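PDB 4FMR: uncharacterized protein from Bacteroides vulgatus, which probably binds DNA through an HU/IHF-like domain that is followed by a C-terminal domain of immunoglobulin-like fold. Local coordinates for the interface of chains A and B. Sequence-based numbering; all coordinates share one arbitrary frame. Chains: chain A/B, uncharacterized hypothetical protein.

The interface of chains A and B. Residues chain A 6, 27, 30, 145, 236; chain B 72-73, 81, 83-84.
With CG trans to its backbone N (chi1 -179°) and the chain then bent at chi2 (-90°), B:Arg81 carries its guanidinium group from strand 80-87 across to the backbone of A:Asp145, while a trans chi1 at A:Leu27 (-166°) sends CG toward chain B and the turn at chi2 then presents the CD2 methyl to B:Gly72 and B:Val83. NH1 of B:Arg81 donates a nearly straight hydrogen bond to the carbonyl O of A:Asp145 (3.0 Å). The acceptor lies in the guanidinium plane, yet the donor sits well above the carbonyl plane, so the bond misses the lone-pair directions. Two waters reinforce it: water 1 joins NH2 to the same carbonyl, and water 2 links NH1 to the carboxylate OD2 of A:Asp145 (2.7 Å from water to OD2). The carboxylate thus meets the arginine through solvent, and its opposite charge probably adds a modest attraction. One guanidinium face rests over B:Val83, whose CB lies 4.0 Å above the plane; this backing from its own strand, together with the in-plane A:Asp145 O and water 2, probably limits how the group can turn. Shortening B:Arg81 to an alanine would remove the guanidinium and is likely to leave the A:Asp145 carbonyl without this direct cross-chain donor, with both waters losing their guanidinium partner.

Further along, the contact becomes apolar. A:Leu27 and B:Val83 pass alongside each other in opposite directions, CD2 meeting CG2 at 3.8 Å. A:Leu6 divides its branches, CD1 touching CB of B:Ala84 (3.9 Å) and CD2 packing on the backbone of B:Gly72. The patch belongs to a two-fold interface between copies of one protein; intimate dimers are typical of the HU/IHF family, which suggests that this pairing is biological. Beyond the leucines, the hydroxyl OG1 of A:Thr30 hydrogen-bonds to the carbonyl O of B:Gly72 (3.0 Å), and water 3 bridges the same two atoms, lying 2.7 Å from the B:Gly72 O.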
# COMPACT_ATOMS: atom_id res chain seq x y z
N LEU A 6 -8.71 -13.00 -13.38
CA LEU A 6 -7.38 -13.14 -12.79
C LEU A 6 -6.99 -14.61 -12.88
O LEU A 6 -7.75 -15.48 -12.43
CB LEU A 6 -7.32 -12.63 -11.31
CG LEU A 6 -7.64 -11.16 -11.01
CD1 LEU A 6 -7.66 -10.91 -9.54
CD2 LEU A 6 -6.65 -10.24 -11.65
N LEU A 27 -0.83 -14.98 -8.43
CA LEU A 27 -1.15 -14.38 -9.73
C LEU A 27 -0.13 -14.80 -10.78
O LEU A 27 1.07 -14.73 -10.52
CB LEU A 27 -1.17 -12.85 -9.63
CG LEU A 27 -1.81 -12.12 -10.79
CD1 LEU A 27 -3.34 -12.29 -10.79
CD2 LEU A 27 -1.46 -10.63 -10.74
N THR A 30 2.12 -11.94 -16.23
CA THR A 30 1.57 -11.58 -17.54
C THR A 30 2.27 -10.33 -18.11
O THR A 30 3.24 -10.48 -18.87
CB THR A 30 0.04 -11.39 -17.52
OG1 THR A 30 -0.33 -10.47 -16.50
CG2 THR A 30 -0.72 -12.70 -17.36
N ASP A 145 4.46 -7.82 -1.66
CA ASP A 145 3.74 -7.71 -2.94
C ASP A 145 4.69 -7.64 -4.15
O ASP A 145 4.23 -7.34 -5.24
CB ASP A 145 2.84 -6.46 -2.93
CG ASP A 145 3.56 -5.15 -2.61
OD1 ASP A 145 4.78 -5.19 -2.36
OD2 ASP A 145 2.89 -4.09 -2.60
N THR A 236 7.39 -10.95 -11.69
CA THR A 236 7.43 -9.52 -11.90
C THR A 236 7.89 -8.86 -10.58
O THR A 236 7.66 -9.41 -9.50
CB THR A 236 6.07 -8.99 -12.39
OG1 THR A 236 6.28 -7.67 -12.89
CG2 THR A 236 4.99 -8.95 -11.27
N GLY B 72 -5.10 -8.77 -14.24
CA GLY B 72 -3.83 -9.31 -13.77
C GLY B 72 -2.55 -8.65 -14.19
O GLY B 72 -1.48 -9.23 -14.04
N GLU B 73 -2.65 -7.41 -14.67
CA GLU B 73 -1.47 -6.66 -15.03
C GLU B 73 -0.98 -5.85 -13.81
O GLU B 73 -1.78 -5.46 -12.95
CB GLU B 73 -1.77 -5.73 -16.21
CG GLU B 73 -2.26 -6.43 -17.48
CD GLU B 73 -2.75 -5.49 -18.58
OE1 GLU B 73 -3.14 -4.35 -18.25
OE2 GLU B 73 -2.75 -5.89 -19.76
N ARG B 81 2.54 1.95 -7.76
CA ARG B 81 2.57 0.68 -8.45
C ARG B 81 1.50 -0.20 -7.77
O ARG B 81 1.43 -0.27 -6.54
CB ARG B 81 3.95 0.03 -8.48
CG ARG B 81 3.99 -1.32 -9.23
CD ARG B 81 3.70 -2.45 -8.27
NE ARG B 81 4.11 -3.74 -8.83
CZ ARG B 81 4.17 -4.86 -8.13
NH1 ARG B 81 3.84 -4.86 -6.84
NH2 ARG B 81 4.62 -5.97 -8.69
N VAL B 83 -0.79 -4.09 -8.07
CA VAL B 83 -0.93 -5.45 -8.55
C VAL B 83 -2.02 -6.13 -7.69
O VAL B 83 -2.09 -5.89 -6.49
CB VAL B 83 0.41 -6.26 -8.62
CG1 VAL B 83 0.95 -6.63 -7.23
CG2 VAL B 83 0.29 -7.51 -9.51
N ALA B 84 -2.86 -6.97 -8.33
CA ALA B 84 -3.85 -7.79 -7.62
C ALA B 84 -3.13 -8.83 -6.73
O ALA B 84 -2.09 -9.40 -7.13
CB ALA B 84 -4.76 -8.51 -8.62
O HOH W 1 3.94 -8.73 -7.99
O HOH W 2 2.34 -3.10 -5.05
O HOH W 3 -1.55 -11.94 -14.31